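Local coordinates for WbbM protein (Klebsiella pneumoniae, PDB 6U4B) that is a trimeric, bifunctional glycosyltransferase thought to polymerise the sugar chain of the O-antigen, with a magnesium ion bound in the chain, at residues 244-247 with 248-252; 451-454 with 455-459; 569-573 with 574-578. All coordinates share one frame; numbering follows the deposited sequence.

Interaction 1: 244-247 with 248-252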
# COMPACT_ATOMS: atom_id res chain seq x y z
N ASN A 244 17.39 1.87 41.95
CA ASN A 244 18.78 2.09 41.56
C ASN A 244 19.26 0.86 40.79
O ASN A 244 19.91 -0.02 41.36
CB ASN A 244 19.66 2.37 42.78
CG ASN A 244 21.11 2.61 42.41
OD1 ASN A 244 21.41 3.14 41.34
ND2 ASN A 244 22.02 2.21 43.29
N ASN A 245 18.94 0.81 39.50
CA ASN A 245 19.31 -0.30 38.62
C ASN A 245 18.85 -1.63 39.21
O ASN A 245 19.61 -2.59 39.32
CB ASN A 245 20.81 -0.31 38.35
CG ASN A 245 21.26 0.86 37.49
OD1 ASN A 245 20.67 1.14 36.45
ND2 ASN A 245 22.30 1.55 37.93
N TYR A 246 17.58 -1.68 39.61
CA TYR A 246 17.03 -2.88 40.22
C TYR A 246 16.84 -3.98 39.18
O TYR A 246 16.43 -3.72 38.04
CB TYR A 246 15.69 -2.57 40.89
CG TYR A 246 15.80 -1.94 42.26
CD1 TYR A 246 17.04 -1.59 42.80
CD2 TYR A 246 14.66 -1.71 43.03
CE1 TYR A 246 17.13 -1.01 44.05
CE2 TYR A 246 14.76 -1.13 44.29
CZ TYR A 246 15.99 -0.79 44.79
OH TYR A 246 16.08 -0.23 46.04
N ASN A 247 17.13 -5.21 39.58
CA ASN A 247 16.83 -6.37 38.76
C ASN A 247 15.40 -6.83 39.03
O ASN A 247 14.66 -6.21 39.80
CB ASN A 247 17.85 -7.49 39.01
CG ASN A 247 17.93 -7.91 40.47
OD1 ASN A 247 16.93 -7.95 41.19
ND2 ASN A 247 19.14 -8.23 40.92
N ALA A 248 15.01 -7.94 38.41
CA ALA A 248 13.62 -8.39 38.47
C ALA A 248 13.18 -8.67 39.91
O ALA A 248 12.03 -8.40 40.27
CB ALA A 248 13.43 -9.63 37.60
N GLN A 249 14.07 -9.21 40.74
CA GLN A 249 13.71 -9.49 42.12
C GLN A 249 13.62 -8.20 42.94
O GLN A 249 12.64 -7.99 43.67
CB GLN A 249 14.72 -10.45 42.75
CG GLN A 249 14.78 -11.83 42.11
CD GLN A 249 15.81 -11.92 41.00
OE1 GLN A 249 16.16 -10.93 40.37
NE2 GLN A 249 16.32 -13.13 40.77
N GLU A 250 14.62 -7.33 42.82
CA GLU A 250 14.60 -6.06 43.53
C GLU A 250 13.39 -5.22 43.14
O GLU A 250 12.85 -4.48 43.97
CB GLU A 250 15.89 -5.28 43.26
CG GLU A 250 17.15 -5.91 43.83
CD GLU A 250 18.40 -5.15 43.42
OE1 GLU A 250 18.57 -4.90 42.21
OE2 GLU A 250 19.21 -4.79 44.31
N LYS A 251 12.96 -5.32 41.88
CA LYS A 251 11.85 -4.50 41.38
C LYS A 251 10.54 -4.79 42.10
O LYS A 251 9.65 -3.93 42.10
CB LYS A 251 11.68 -4.71 39.88
CG LYS A 251 12.64 -3.90 39.02
CD LYS A 251 12.96 -4.63 37.72
CE LYS A 251 12.57 -3.81 36.50
NZ LYS A 251 13.01 -4.50 35.26
N ARG A 252 10.39 -5.97 42.70
CA ARG A 252 9.22 -6.31 43.49
C ARG A 252 9.20 -5.61 44.86
O ARG A 252 8.52 -6.10 45.77
CB ARG A 252 9.16 -7.83 43.67
CG ARG A 252 9.21 -8.61 42.37
CD ARG A 252 9.66 -10.04 42.60
NE ARG A 252 8.67 -10.82 43.34
CZ ARG A 252 8.99 -11.80 44.18
NH1 ARG A 252 8.03 -12.46 44.82
NH2 ARG A 252 10.26 -12.10 44.39
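Asn-247 and Glu-250 exchange hydrogen bonds in the reciprocal pattern of a capping box, here at the start of a short run of helical backbone angles. One half runs from Glu-250 N to Asn-247 OD1, is 2.9 Å long and is almost perfectly straight at 178°. The other returns from Asn-247 N to Glu-250 OE1 over 3.0 Å, using the anti lone pair of the carboxylate. The chi1 of Asn-247, 56°, sets CG between its own N and carbonyl carbon, a crowded position that aims OD1 back at the turn. Its carbonyl closes the turn too, taking Lys-251 N onto Asn-247 O at 2.8 Å.

Packing is tightest beside this box. Glu-250 CB sits over a face of the Tyr-246 ring in a CH-pi contact, 3.9 Å from the ring centroid, and Lys-251 CG reaches to 3.8 Å from Tyr-246 CB. Glu-250 is gripped at both oxygens, because OE2 bonds to His-179 NE2, and the His-179 ring also meets that of Tyr-246 nearly parallel to it. The solvent side is looser: Ala-248 is exposed and its methyl group turns away, while Asn-245 is exposed and scarcely meets the turn, although its backbone N bonds to Asn-540 OD1 of the second subunit.

The whole turn lies in the connection from helix 220-240 to helix 253-272, with Arg-252 as N-cap of the latter, and Tyr-246 OH ties it to Asp-182 on helix 180-193.

Interaction 2: 451-454 with 455-459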
# COMPACT_ATOMS: atom_id res chain seq x y z
N GLY A 451 7.91 -50.77 11.38
CA GLY A 451 8.86 -51.17 10.36
C GLY A 451 8.82 -50.33 9.10
O GLY A 451 8.71 -49.10 9.17
N VAL A 452 8.93 -50.99 7.95
CA VAL A 452 8.90 -50.32 6.65
C VAL A 452 8.04 -51.17 5.71
O VAL A 452 8.33 -52.35 5.50
CB VAL A 452 10.30 -50.12 6.05
CG1 VAL A 452 10.20 -49.70 4.59
CG2 VAL A 452 11.08 -49.09 6.85
N MET A 453 7.00 -50.57 5.15
CA MET A 453 6.06 -51.28 4.29
C MET A 453 5.50 -50.30 3.28
O MET A 453 5.61 -49.08 3.46
CB MET A 453 4.93 -51.92 5.11
CG MET A 453 4.45 -51.08 6.27
SD MET A 453 3.23 -51.94 7.28
CE MET A 453 3.36 -51.02 8.81
N PRO A 454 4.92 -50.79 2.19
CA PRO A 454 4.24 -49.89 1.25
C PRO A 454 3.17 -49.07 1.96
O PRO A 454 2.56 -49.52 2.93
CB PRO A 454 3.63 -50.84 0.21
CG PRO A 454 4.52 -52.03 0.25
CD PRO A 454 4.96 -52.18 1.68
N ALA A 455 2.95 -47.86 1.46
CA ALA A 455 2.03 -46.93 2.12
C ALA A 455 0.62 -47.50 2.20
O ALA A 455 -0.09 -47.28 3.19
CB ALA A 455 2.03 -45.59 1.39
N GLY A 456 0.20 -48.24 1.17
CA GLY A 456 -1.13 -48.83 1.20
C GLY A 456 -1.29 -49.84 2.32
O GLY A 456 -2.30 -49.84 3.03
N GLU A 457 -0.30 -50.71 2.49
CA GLU A 457 -0.35 -51.67 3.59
C GLU A 457 -0.26 -50.96 4.94
O GLU A 457 -0.94 -51.35 5.90
CB GLU A 457 0.76 -52.71 3.45
CG GLU A 457 0.59 -53.91 4.37
CD GLU A 457 1.84 -54.74 4.49
OE1 GLU A 457 2.57 -54.88 3.49
OE2 GLU A 457 2.11 -55.25 5.60
N TYR A 458 0.56 -49.92 5.03
CA TYR A 458 0.68 -49.15 6.26
C TYR A 458 -0.65 -48.53 6.66
O TYR A 458 -1.03 -48.55 7.84
CB TYR A 458 1.75 -48.07 6.10
CG TYR A 458 1.80 -47.05 7.22
CD1 TYR A 458 2.39 -47.35 8.44
CD2 TYR A 458 1.27 -45.77 7.05
CE1 TYR A 458 2.44 -46.42 9.47
CE2 TYR A 458 1.32 -44.83 8.07
CZ TYR A 458 1.91 -45.16 9.28
OH TYR A 458 1.96 -44.23 10.30
N LEU A 459 -1.39 -47.99 5.68
CA LEU A 459 -2.68 -47.39 5.98
C LEU A 459 -3.69 -48.42 6.47
O LEU A 459 -4.48 -48.15 7.38
CB LEU A 459 -3.21 -46.65 4.75
CG LEU A 459 -2.42 -45.44 4.25
CD1 LEU A 459 -3.28 -44.55 3.36
CD2 LEU A 459 -1.82 -44.65 5.40
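Met-453 meets Glu-457 and Tyr-458 just where the chain enters helix 455-461, a worked case of a side chain from the leading loop folding back along the first turn. Its chi1 of 38° sets CG between the backbone N and the carbonyl carbon, and from there the chain runs extended along the helix. CG passes Tyr-458 CB at 4.0 Å, SD comes 3.9 Å from Glu-457 OE2, and the terminal methyl CE ends 3.8 Å from Tyr-458 CD1. That methyl approaches the edge of the ring, in its plane, so the aromatic contact is made by carbon and not by sulfur. The Met-453 carbonyl, meanwhile, is held by Ser-446 OG.

Pro-454 follows at the N-cap position. Its O accepts the first regular helical bond, from Tyr-458 N, 2.9 Å long and fairly straight at 163°. Its ring flank faces the acid, with CD 4.0 Å from Glu-457 OE1.

Chemically, then, the entry combines the backbone bond from Tyr-458 N with apolar and van der Waals contacts. The Glu-457 carboxylate stands within the first turn, where the helix dipole would probably suit a negative charge, and it has a long, weak ion pair with Lys-461. The buried Tyr-458 has its hydroxyl hydrogen-bonded to Asp-508 OD2 and Trp-503 N, which is consistent with its burial.

Interaction 3: 569-573 with 574-578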
# COMPACT_ATOMS: atom_id res chain seq x y z
N ASN A 569 11.08 -17.24 0.70
CA ASN A 569 12.48 -17.65 0.62
C ASN A 569 13.06 -17.54 -0.79
O ASN A 569 14.24 -17.21 -0.94
CB ASN A 569 12.63 -19.09 1.12
CG ASN A 569 12.62 -19.18 2.64
OD1 ASN A 569 13.09 -18.28 3.33
ND2 ASN A 569 12.07 -20.27 3.16
N THR A 570 12.26 -17.82 -1.83
CA THR A 570 12.85 -18.03 -3.15
C THR A 570 12.25 -17.17 -4.26
O THR A 570 12.94 -16.90 -5.25
CB THR A 570 12.73 -19.50 -3.54
OG1 THR A 570 11.39 -19.96 -3.29
CG2 THR A 570 13.71 -20.35 -2.75
N GLU A 571 10.98 -16.78 -4.12
CA GLU A 571 10.24 -16.02 -5.14
C GLU A 571 9.89 -16.88 -6.35
O GLU A 571 8.81 -16.72 -6.94
CB GLU A 571 11.02 -14.78 -5.57
CG GLU A 571 10.78 -14.33 -7.01
CD GLU A 571 11.77 -13.28 -7.47
OE1 GLU A 571 12.81 -13.11 -6.81
OE2 GLU A 571 11.50 -12.62 -8.49
N LYS A 572 10.77 -17.81 -6.72
CA LYS A 572 10.58 -18.67 -7.89
C LYS A 572 9.70 -19.85 -7.49
O LYS A 572 10.16 -20.98 -7.31
CB LYS A 572 11.93 -19.11 -8.43
CG LYS A 572 12.93 -17.98 -8.54
CD LYS A 572 14.35 -18.45 -8.26
CE LYS A 572 15.33 -17.29 -8.35
NZ LYS A 572 16.74 -17.75 -8.23
N VAL A 573 8.40 -19.57 -7.37
CA VAL A 573 7.44 -20.52 -6.80
C VAL A 573 6.07 -20.21 -7.38
O VAL A 573 5.74 -19.05 -7.66
CB VAL A 573 7.47 -20.45 -5.25
CG1 VAL A 573 6.10 -20.68 -4.65
CG2 VAL A 573 8.47 -21.45 -4.68
N ASP A 574 5.26 -21.25 -7.59
CA ASP A 574 3.89 -21.06 -8.03
C ASP A 574 3.06 -20.41 -6.93
O ASP A 574 3.25 -20.70 -5.74
CB ASP A 574 3.26 -22.39 -8.45
CG ASP A 574 3.69 -22.84 -9.83
OD1 ASP A 574 4.04 -21.97 -10.66
OD2 ASP A 574 3.68 -24.06 -10.09
N PHE A 575 2.11 -19.56 -7.33
CA PHE A 575 1.28 -18.80 -6.40
C PHE A 575 2.11 -17.88 -5.51
O PHE A 575 1.70 -17.54 -4.39
CB PHE A 575 0.40 -19.72 -5.54
CG PHE A 575 -0.52 -20.60 -6.33
CD1 PHE A 575 -1.67 -20.09 -6.90
CD2 PHE A 575 -0.23 -21.95 -6.51
CE1 PHE A 575 -2.52 -20.90 -7.63
CE2 PHE A 575 -1.07 -22.76 -7.24
CZ PHE A 575 -2.22 -22.24 -7.80
N TYR A 576 3.29 -17.48 -5.99
CA TYR A 576 4.16 -16.62 -5.20
C TYR A 576 3.56 -15.23 -5.02
O TYR A 576 3.70 -14.62 -3.96
CB TYR A 576 5.53 -16.53 -5.87
CG TYR A 576 6.42 -15.43 -5.32
CD1 TYR A 576 6.87 -15.47 -4.01
CD2 TYR A 576 6.81 -14.37 -6.12
CE1 TYR A 576 7.68 -14.47 -3.50
CE2 TYR A 576 7.62 -13.37 -5.63
CZ TYR A 576 8.05 -13.42 -4.32
OH TYR A 576 8.86 -12.43 -3.82
N ASP A 577 2.88 -14.72 -6.05
CA ASP A 577 2.24 -13.42 -5.93
C ASP A 577 1.12 -13.43 -4.90
O ASP A 577 0.87 -12.41 -4.25
CB ASP A 577 1.70 -12.97 -7.29
CG ASP A 577 2.80 -12.79 -8.33
OD1 ASP A 577 3.97 -12.62 -7.94
OD2 ASP A 577 2.48 -12.82 -9.54
N ASP A 578 0.44 -14.57 -4.74
CA ASP A 578 -0.63 -14.68 -3.75
C ASP A 578 -0.10 -14.52 -2.33
O ASP A 578 -0.82 -14.03 -1.45
CB ASP A 578 -1.34 -16.02 -3.89
CG ASP A 578 -1.96 -16.21 -5.26
OD1 ASP A 578 -3.09 -15.74 -5.47
OD2 ASP A 578 -1.29 -16.80 -6.13
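Tyr-576 lies with its ring against the backbone of Glu-571, brought there by a type II beta turn that runs from Val-573 to Tyr-576 and leads into helix 576-583. Glu-571 CA stands over the centre of one ring face, 3.4 Å from the centroid and only 12° off the ring normal, a close CH-pi contact. The Glu-571 carbonyl O lies over the same face, toward the CG and CD2 side, 3.2 Å from Tyr-576 CG. Farther out, Glu-571 CB rests 3.5 Å from Tyr-576 CZ. The tyrosine chi1 of 167° swings the ring away from its own backbone N and across this residue.

The next shell is backbone. Glu-571 takes a positive phi as it leaves the preceding helix, and an inverse gamma turn centred on Lys-572 reverses the chain behind it. Within the beta turn, Phe-575 adopts the positive phi expected of its third position, while the closing bond from Tyr-576 N to Val-573 O is weak at 3.4 Å. Val-573 O also lies 3.1 Å from Tyr-576 CB, a close approach beside the weak bond.

Outward again, Asp-574 makes a salt bridge to Arg-553, and Tyr-576 OH has a weak bond to Gln-596 of helix 589-596. Met-590 of the third subunit packs on both Glu-571 and Tyr-576, and Arg-349 of that subunit pairs with Asp-577, which places the turn at the trimer interface. Phe-575 turns the other way, onto Ile-559 of strand 558-560, its side chain about 9 Å from that of the magnesium ligand His-560. In the plane of its ring, Asp-578 OD2 lies at the edge, 3.4 Å from Phe-575 CD1.

How the interactions relate
The three contacts follow one another along the chain and never touch. Interaction 1 belongs to the DUF4422 range, whereas interaction 2 and the first segment of interaction 3 belong to the glycosyltransferase family 8 range; the centres of 1 and 2 are 59 Å apart, on opposite sides of the chain's centre. Interactions 2 and 3 are closer, 34 Å between centres, yet they serve different helices, 455-461 and 576-583. All three illustrate local geometry where loop gives way to helix. Interactions 1 and 3 also lie where other subunits of the trimer touch this chain; interaction 2 does not, and 3 approaches the magnesium site.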